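Local coordinates for capsid protein VP1 (Human polyomavirus 12, PDB 6Y5Z) that forms the pentameric building blocks of the polyomavirus outer shell, which probably assemble into a T=7 icosahedral capsid, and serves in attachment to host cells, at the interface of chains A and B. Residues are numbered along the deposited sequence; one frame, centred on the assembly and turned at random. Chains: chain A/B, Capsid protein VP1.

The interface of chains A and B. Residues chain A 42, 101-102, 104, 106-107, 109, 120, 249, 260; chain B 55, 142-143, 146, 148, 185.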
loop_
_atom_site.group_PDB
_atom_site.type_symbol
_atom_site.label_atom_id
_atom_site.label_comp_id
_atom_site.label_asym_id
_atom_site.label_seq_id
_atom_site.Cartn_x
_atom_site.Cartn_y
_atom_site.Cartn_z
ATOM N N PHE A 42 -16.435 -24.186 4.265
ATOM C CA PHE A 42 -15.244 -24.325 5.115
ATOM C C PHE A 42 -14.551 -25.640 4.772
ATOM O O PHE A 42 -15.127 -26.517 4.134
ATOM C CB PHE A 42 -15.634 -24.383 6.586
ATOM C CG PHE A 42 -16.305 -23.160 7.151
ATOM C CD1 PHE A 42 -17.636 -22.871 6.853
ATOM C CD2 PHE A 42 -15.600 -22.307 7.991
ATOM C CE1 PHE A 42 -18.262 -21.770 7.429
ATOM C CE2 PHE A 42 -16.234 -21.210 8.568
ATOM C CZ PHE A 42 -17.567 -20.950 8.285
ATOM N N THR A 101 -19.946 -11.127 5.933
ATOM C CA THR A 101 -20.212 -12.253 6.874
ATOM C C THR A 101 -19.091 -12.328 7.915
ATOM O O THR A 101 -19.321 -12.875 9.020
ATOM C CB THR A 101 -20.394 -13.612 6.190
ATOM O OG1 THR A 101 -19.156 -14.025 5.596
ATOM C CG2 THR A 101 -21.506 -13.595 5.168
ATOM N N LEU A 102 -17.914 -11.807 7.603
ATOM C CA LEU A 102 -16.738 -11.890 8.505
ATOM C C LEU A 102 -16.880 -10.852 9.624
ATOM O O LEU A 102 -16.055 -10.892 10.568
ATOM C CB LEU A 102 -15.470 -11.697 7.668
ATOM C CG LEU A 102 -15.330 -12.677 6.499
ATOM C CD1 LEU A 102 -14.229 -12.247 5.548
ATOM C CD2 LEU A 102 -15.113 -14.102 7.004
ATOM N N ASN A 104 -19.325 -10.946 11.606
ATOM C CA ASN A 104 -19.990 -11.734 12.673
ATOM C C ASN A 104 -18.928 -12.143 13.698
ATOM O O ASN A 104 -18.093 -12.990 13.382
ATOM C CB ASN A 104 -20.713 -12.938 12.078
ATOM C CG ASN A 104 -21.352 -13.866 13.083
ATOM O OD1 ASN A 104 -20.982 -13.895 14.258
ATOM N ND2 ASN A 104 -22.286 -14.683 12.612
ATOM N N HIS A 106 -19.951 -12.744 17.046
ATOM C CA HIS A 106 -20.745 -13.325 18.158
ATOM C C HIS A 106 -20.857 -14.837 18.006
ATOM O O HIS A 106 -21.434 -15.442 18.906
ATOM C CB HIS A 106 -22.129 -12.672 18.226
ATOM C CG HIS A 106 -22.944 -12.962 17.017
ATOM N ND1 HIS A 106 -23.551 -14.195 16.811
ATOM C CD2 HIS A 106 -23.206 -12.221 15.909
ATOM C CE1 HIS A 106 -24.175 -14.171 15.644
ATOM N NE2 HIS A 106 -23.980 -12.976 15.069
ATOM N N ASP A 107 -20.380 -15.448 16.919
ATOM C CA ASP A 107 -20.470 -16.916 16.706
ATOM C C ASP A 107 -19.618 -17.615 17.786
ATOM O O ASP A 107 -18.842 -16.930 18.489
ATOM C CB ASP A 107 -20.055 -17.301 15.273
ATOM C CG ASP A 107 -21.076 -17.107 14.146
ATOM O OD1 ASP A 107 -22.324 -17.060 14.397
ATOM O OD2 ASP A 107 -20.620 -17.050 12.989
ATOM N N MET A 109 -16.699 -18.825 18.868
ATOM C CA MET A 109 -15.348 -18.465 18.387
ATOM C C MET A 109 -14.406 -18.311 19.586
ATOM O O MET A 109 -14.934 -18.126 20.713
ATOM C CB MET A 109 -15.454 -17.136 17.631
ATOM C CG MET A 109 -16.333 -17.263 16.404
ATOM S SD MET A 109 -17.002 -15.718 15.734
ATOM C CE MET A 109 -15.612 -15.064 14.818
ATOM N N VAL A 120 -12.088 -14.470 11.162
ATOM C CA VAL A 120 -11.252 -15.198 10.165
ATOM C C VAL A 120 -10.007 -14.389 9.802
ATOM O O VAL A 120 -10.137 -13.228 9.398
ATOM C CB VAL A 120 -12.077 -15.508 8.913
ATOM C CG1 VAL A 120 -11.219 -16.004 7.768
ATOM C CG2 VAL A 120 -13.199 -16.488 9.242
ATOM N N PHE A 249 -10.834 -19.909 10.058
ATOM C CA PHE A 249 -11.840 -19.775 11.130
ATOM C C PHE A 249 -11.398 -20.635 12.319
ATOM O O PHE A 249 -10.920 -21.738 12.081
ATOM C CB PHE A 249 -13.196 -20.244 10.607
ATOM C CG PHE A 249 -14.335 -20.158 11.595
ATOM C CD1 PHE A 249 -15.064 -18.988 11.744
ATOM C CD2 PHE A 249 -14.703 -21.259 12.362
ATOM C CE1 PHE A 249 -16.138 -18.917 12.627
ATOM C CE2 PHE A 249 -15.761 -21.176 13.253
ATOM C CZ PHE A 249 -16.481 -20.013 13.386
ATOM N N ARG A 260 -11.754 -20.947 5.290
ATOM C CA ARG A 260 -13.051 -20.304 4.968
ATOM C C ARG A 260 -12.914 -19.666 3.601
ATOM O O ARG A 260 -11.961 -18.895 3.395
ATOM C CB ARG A 260 -13.431 -19.275 6.030
ATOM C CG ARG A 260 -14.669 -18.424 5.718
ATOM C CD ARG A 260 -15.920 -19.248 5.460
ATOM N NE ARG A 260 -17.139 -18.448 5.443
ATOM C CZ ARG A 260 -18.269 -18.791 4.833
ATOM N NH1 ARG A 260 -19.326 -18.002 4.923
ATOM N NH2 ARG A 260 -18.347 -19.900 4.121
ATOM N N ASP B 55 -26.478 -19.774 19.573
ATOM C CA ASP B 55 -26.002 -18.450 19.089
ATOM C C ASP B 55 -27.219 -17.568 18.810
ATOM O O ASP B 55 -27.867 -17.775 17.779
ATOM C CB ASP B 55 -25.123 -18.698 17.873
ATOM C CG ASP B 55 -24.423 -17.470 17.332
ATOM O OD1 ASP B 55 -24.520 -16.416 17.958
ATOM O OD2 ASP B 55 -23.753 -17.633 16.296
ATOM N N GLN B 142 -22.116 -16.515 8.032
ATOM C CA GLN B 142 -20.932 -17.275 8.521
ATOM C C GLN B 142 -21.410 -18.619 9.096
ATOM O O GLN B 142 -20.680 -19.641 8.969
ATOM C CB GLN B 142 -20.156 -16.435 9.535
ATOM C CG GLN B 142 -18.858 -17.086 10.010
ATOM C CD GLN B 142 -17.909 -16.054 10.575
ATOM O OE1 GLN B 142 -17.053 -15.524 9.852
ATOM N NE2 GLN B 142 -18.158 -15.677 11.824
ATOM N N SER B 143 -22.587 -18.620 9.721
ATOM C CA SER B 143 -23.173 -19.828 10.349
ATOM C C SER B 143 -24.659 -19.911 10.017
ATOM O O SER B 143 -25.386 -18.945 10.311
ATOM C CB SER B 143 -22.967 -19.822 11.824
ATOM O OG SER B 143 -23.699 -20.914 12.358
ATOM N N VAL B 146 -27.311 -19.611 13.356
ATOM C CA VAL B 146 -27.603 -18.396 14.163
ATOM C C VAL B 146 -29.122 -18.261 14.287
ATOM O O VAL B 146 -29.840 -18.448 13.288
ATOM C CB VAL B 146 -26.986 -17.112 13.572
ATOM C CG1 VAL B 146 -27.315 -15.902 14.421
ATOM C CG2 VAL B 146 -25.479 -17.227 13.388
ATOM N N TYR B 148 -31.628 -15.438 14.799
ATOM C CA TYR B 148 -31.761 -13.963 14.750
ATOM C C TYR B 148 -33.008 -13.560 15.511
ATOM O O TYR B 148 -34.007 -14.280 15.530
ATOM C CB TYR B 148 -31.713 -13.426 13.316
ATOM C CG TYR B 148 -30.317 -13.532 12.761
ATOM C CD1 TYR B 148 -29.308 -12.674 13.184
ATOM C CD2 TYR B 148 -29.992 -14.515 11.843
ATOM C CE1 TYR B 148 -28.013 -12.813 12.711
ATOM C CE2 TYR B 148 -28.697 -14.670 11.370
ATOM C CZ TYR B 148 -27.709 -13.795 11.783
ATOM O OH TYR B 148 -26.432 -13.976 11.349
ATOM N N GLU B 185 -24.102 -8.565 8.690
ATOM C CA GLU B 185 -23.487 -9.916 8.728
ATOM C C GLU B 185 -24.301 -10.949 7.949
ATOM O O GLU B 185 -23.774 -12.065 7.756
ATOM C CB GLU B 185 -23.237 -10.384 10.162
ATOM C CG GLU B 185 -24.487 -10.751 10.933
ATOM C CD GLU B 185 -24.161 -11.347 12.285
ATOM O OE1 GLU B 185 -23.276 -10.829 12.984
ATOM O OE2 GLU B 185 -24.754 -12.405 12.583
HETATM O O HOH W 1 -17.846 -16.127 6.956
HETATM O O HOH W 2 -22.364 -13.820 9.220
HETATM O O HOH W 3 -14.973 -13.833 10.789
#
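B:Gln142 reaches into chain A with CG anti to its backbone N (chi1 -175°) and the chain extended beyond, so that the terminal amide lies deep in the neighbour. B:Gln142 NE2 gives both hydrogens to chain A: one to the backbone O of A:Asn104 at 3.1 Å, from above the carbonyl plane, the other along a straighter path to carboxylate OD2 of A:Asp107, also at 3.1 Å. OE1 takes up two waters, one shared with A:Thr101 OG1 and the A:Arg260 guanidinium, the other with A:Leu102 O and A:Val120 N; these bonds fix the amide's rotation. CE1 at the rim of A:Phe249 touches CD of the B:Gln142 amide at 3.9 Å, while the edge of A:Phe42 meets the backbone O of B:Gln142.

Beside it, the A:His106 imidazole spans two carboxylates of chain B. A:His106 NE2 donates to B:Glu185 OE2 at 2.7 Å, almost straight, with ring and carboxylate nearly coplanar. A:His106 ND1 donates to B:Asp55 OD1, also at 2.7 Å. Both acceptors use their syn lone pairs; with a carboxylate at each nitrogen, the ring is probably doubly protonated and cationic. A:Asn104 OD1 sits over the ring's centre and accepts from A:His106 N, while B:Tyr148 OH donates to the anti lone pair of B:Glu185 OE2. A:Asp107 OD1 and B:Asp55 OD2 lie 2.4 Å apart, repulsive unless one acid carries a proton, which the structure alone does not show. This polar lock joins neighbouring subunits of the VP1 pentamer.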